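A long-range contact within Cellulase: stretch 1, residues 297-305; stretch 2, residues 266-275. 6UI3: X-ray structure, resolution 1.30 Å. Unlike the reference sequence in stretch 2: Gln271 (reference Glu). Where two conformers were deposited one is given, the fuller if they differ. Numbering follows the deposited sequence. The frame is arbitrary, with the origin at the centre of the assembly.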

# COMPACT_ATOMS: atom_id res chain seq x y z
N TYR A 297 0.37 15.06 -10.34
CA TYR A 297 0.93 14.01 -11.18
C TYR A 297 0.07 12.74 -11.18
O TYR A 297 0.56 11.67 -11.57
CB TYR A 297 2.39 13.74 -10.81
CG TYR A 297 3.18 15.04 -10.84
CD1 TYR A 297 3.40 15.71 -12.04
CD2 TYR A 297 3.64 15.63 -9.68
CE1 TYR A 297 4.09 16.93 -12.07
CE2 TYR A 297 4.32 16.84 -9.70
CZ TYR A 297 4.54 17.49 -10.90
OH TYR A 297 5.22 18.70 -10.96
N GLY A 298 -1.19 12.85 -10.78
CA GLY A 298 -2.12 11.74 -10.87
C GLY A 298 -1.85 10.59 -9.92
O GLY A 298 -2.25 9.46 -10.21
N MET A 299 -1.20 10.86 -8.79
CA MET A 299 -0.83 9.80 -7.87
C MET A 299 -1.75 9.77 -6.66
O MET A 299 -1.70 10.71 -5.84
CB MET A 299 0.62 9.99 -7.43
CG MET A 299 1.56 10.09 -8.61
SD MET A 299 3.27 10.37 -8.17
CE MET A 299 4.04 10.63 -9.74
N PRO A 300 -2.56 8.74 -6.48
CA PRO A 300 -3.36 8.65 -5.25
C PRO A 300 -2.45 8.42 -4.05
O PRO A 300 -1.39 7.79 -4.15
CB PRO A 300 -4.27 7.44 -5.49
CG PRO A 300 -3.86 6.82 -6.72
CD PRO A 300 -2.81 7.62 -7.41
N CYS A 301 -2.88 8.97 -2.91
CA CYS A 301 -2.14 8.90 -1.65
C CYS A 301 -2.96 8.13 -0.62
O CYS A 301 -4.13 8.43 -0.41
CB CYS A 301 -1.85 10.29 -1.11
SG CYS A 301 -0.77 11.28 -2.16
N LEU A 302 -2.33 7.15 0.01
CA LEU A 302 -2.97 6.31 1.01
C LEU A 302 -2.29 6.51 2.36
O LEU A 302 -1.14 6.10 2.54
CB LEU A 302 -2.90 4.85 0.59
CG LEU A 302 -3.75 4.41 -0.61
CD1 LEU A 302 -3.46 5.04 -1.90
CD2 LEU A 302 -3.59 2.89 -0.78
N TRP A 303 -2.98 7.12 3.31
CA TRP A 303 -2.43 7.36 4.64
C TRP A 303 -2.26 6.05 5.39
O TRP A 303 -3.13 5.18 5.38
CB TRP A 303 -3.37 8.30 5.42
CG TRP A 303 -2.87 8.66 6.81
CD1 TRP A 303 -2.96 7.88 7.92
CD2 TRP A 303 -2.26 9.89 7.24
NE1 TRP A 303 -2.40 8.53 8.99
CE2 TRP A 303 -1.99 9.77 8.61
CE3 TRP A 303 -1.91 11.06 6.59
CZ2 TRP A 303 -1.39 10.78 9.34
CZ3 TRP A 303 -1.33 12.08 7.32
CH2 TRP A 303 -1.09 11.93 8.69
N TRP A 304 -1.12 5.91 6.07
CA TRP A 304 -0.86 4.74 6.93
C TRP A 304 -1.48 4.96 8.31
O TRP A 304 -0.95 5.72 9.11
CB TRP A 304 0.64 4.48 7.08
CG TRP A 304 0.90 3.27 7.94
CD1 TRP A 304 1.21 3.25 9.27
CD2 TRP A 304 0.85 1.91 7.52
NE1 TRP A 304 1.34 1.95 9.71
CE2 TRP A 304 1.13 1.10 8.65
CE3 TRP A 304 0.60 1.28 6.30
CZ2 TRP A 304 1.16 -0.28 8.58
CZ3 TRP A 304 0.63 -0.09 6.24
CH2 TRP A 304 0.92 -0.85 7.36
N ASP A 305 -2.59 4.29 8.58
CA ASP A 305 -3.34 4.46 9.83
C ASP A 305 -3.18 3.22 10.71
O ASP A 305 -3.80 2.19 10.47
CB ASP A 305 -4.81 4.76 9.56
CG ASP A 305 -5.54 5.23 10.79
OD1 ASP A 305 -5.09 4.88 11.92
OD2 ASP A 305 -6.56 5.92 10.63
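Stretch 2, residues 266-275: PVIIGQFAIT

How does stretch 2 run relative to stretch 1? Residues 267-272 form a strand, extended except at Gly270, that lies beside strand 301-305 in the same direction, the two N-to-C axes crossing at -37° and approaching to 4.6 Å. The partners are parallel neighbours in a sheet, with Ile269 opposite Cys301 (CA to CA 4.8 Å) and Phe272 opposite Trp303 (CA to CA 5.1 Å). Between these bridges stretch 1 has one residue, Leu302, and stretch 2 has two, Gly270 and Gln271, so the register slips by one: a beta bulge. Within it Gly270 has phi/psi of -70/-20, far from extended, which takes up the extra residue before Gln271 and Phe272 return to extended angles. Beyond Phe272 the chain continues as loop, still extended at Ala273 and Ile274.

Which backbone hydrogen bonds hold the strands together? Four do, and they come in two pairs, one on each side of the bulge. Ile269 N donates to Pro300 O at 2.9 Å, and Leu302 N donates to Ile269 O at 3.0 Å, so Ile269 clasps the chain around Cys301 in the usual parallel manner. Past the bulge Phe272 does the same around Trp303: Phe272 N donates to Leu302 O at 3.1 Å, and Trp304 N to Phe272 O at 2.9 Å. CA-H...O contacts add to this ladder, with Gln271 CA 3.3 Å from Leu302 O, and Trp303 CA 3.2 Å from Phe272 O. At the start of the contact, Met299 CA lies 3.4 Å from Val267 O, while the oxygen of one water accepts from Val267 N at 3.1 Å and lies 3.2 Å from Tyr297 O, linking the stretches.

How do the aromatic side chains meet? The Trp303 and Phe272 side chains diverge at their bridge, yet the ends of both come nearer to the opposing stretch and meet edge to face. The edge of the Trp303 six-membered ring points at the face of Phe272, with centroids 5.5 Å apart and planes at 80°; Trp303 CE3 is 3.9 Å from Phe272 CZ. One face of the indole is covered by Ala273, whose CB points toward stretch 1 and sits 3.8 Å from the centroid of the Trp303 six-membered ring, a CH-pi contact. Trp303 CH2 also reaches Ile274 CG2 at 3.9 Å. Cys301 SG approaches the Phe272 ring obliquely, 4.9 Å from its centroid, and Cys301 CB lies 3.6 Å from Phe272 CE1.

Which other side chains pack across the contact? Mostly apolar ones. Cys301 and Ile269 share one face of the sheet, with SG of Cys301 4.3 Å from CB of Ile269. Ile268 meets two residues, its CG1 4.0 Å from Pro300 CG and its CG2 4.0 Å from Leu302 CD1, while Met299 SD packs 3.9 Å from Val267 CB. Gln271, which differs from the reference sequence, brings OE1 to 3.5 Å from Trp304 CZ3; its amide is hydrogen-bonded elsewhere in the structure. Together the two stretches bury 791 Å².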

# COMPACT_ATOMS: atom_id res chain seq x y z
N PRO A 266 1.31 4.63 -14.38
CA PRO A 266 0.89 5.39 -13.21
C PRO A 266 1.64 4.97 -11.96
O PRO A 266 2.18 3.86 -11.87
CB PRO A 266 -0.60 5.05 -13.10
CG PRO A 266 -0.74 3.72 -13.75
CD PRO A 266 0.29 3.67 -14.84
N VAL A 267 1.64 5.87 -10.97
CA VAL A 267 2.25 5.65 -9.66
C VAL A 267 1.19 5.82 -8.59
O VAL A 267 0.39 6.77 -8.63
CB VAL A 267 3.41 6.65 -9.43
CG1 VAL A 267 4.03 6.48 -8.06
CG2 VAL A 267 4.49 6.50 -10.51
N ILE A 268 1.19 4.92 -7.61
CA ILE A 268 0.35 5.00 -6.42
C ILE A 268 1.26 5.19 -5.22
O ILE A 268 2.20 4.42 -5.02
CB ILE A 268 -0.50 3.73 -6.27
CG1 ILE A 268 -1.52 3.62 -7.42
CG2 ILE A 268 -1.22 3.71 -4.94
CD1 ILE A 268 -2.08 2.24 -7.62
N ILE A 269 0.98 6.22 -4.41
CA ILE A 269 1.64 6.37 -3.12
C ILE A 269 0.88 5.49 -2.13
O ILE A 269 -0.08 5.93 -1.46
CB ILE A 269 1.73 7.84 -2.68
CG1 ILE A 269 2.39 8.71 -3.76
CG2 ILE A 269 2.49 7.94 -1.36
CD1 ILE A 269 3.78 8.34 -4.12
N GLY A 270 1.29 4.23 -2.06
CA GLY A 270 0.58 3.24 -1.28
C GLY A 270 0.69 3.44 0.22
O GLY A 270 -0.14 2.90 0.96
N GLN A 271 1.70 4.20 0.67
CA GLN A 271 1.81 4.61 2.07
C GLN A 271 2.45 5.98 2.16
O GLN A 271 3.49 6.22 1.54
CB GLN A 271 2.68 3.67 2.92
CG GLN A 271 2.21 2.22 2.95
CD GLN A 271 3.07 1.29 3.79
OE1 GLN A 271 2.97 0.07 3.69
NE2 GLN A 271 3.89 1.86 4.62
N PHE A 272 1.86 6.85 2.98
CA PHE A 272 2.50 8.06 3.46
C PHE A 272 1.80 8.43 4.77
O PHE A 272 0.73 7.91 5.08
CB PHE A 272 2.41 9.23 2.46
CG PHE A 272 1.14 10.05 2.59
CD1 PHE A 272 -0.09 9.49 2.30
CD2 PHE A 272 1.17 11.38 2.98
CE1 PHE A 272 -1.25 10.23 2.44
CE2 PHE A 272 0.01 12.12 3.10
CZ PHE A 272 -1.18 11.55 2.83
N ALA A 273 2.43 9.33 5.53
CA ALA A 273 1.84 9.91 6.73
C ALA A 273 2.86 10.90 7.29
O ALA A 273 4.00 10.97 6.83
CB ALA A 273 1.52 8.86 7.79
N ILE A 274 2.42 11.67 8.29
CA ILE A 274 3.32 12.48 9.12
C ILE A 274 2.98 12.19 10.58
O ILE A 274 1.83 12.36 11.01
CB ILE A 274 3.27 13.98 8.79
CG1 ILE A 274 4.12 14.78 9.80
CG2 ILE A 274 1.84 14.52 8.67
CD1 ILE A 274 4.47 16.18 9.37
N THR A 275 3.96 11.71 11.33
CA THR A 275 3.75 11.29 12.71
C THR A 275 3.45 12.48 13.62
O THR A 275 3.96 13.59 13.43
CB THR A 275 4.96 10.47 13.17
OG1 THR A 275 4.63 9.78 14.38
CG2 THR A 275 6.21 11.32 13.39
O HOH W 1 0.09 8.47 -11.65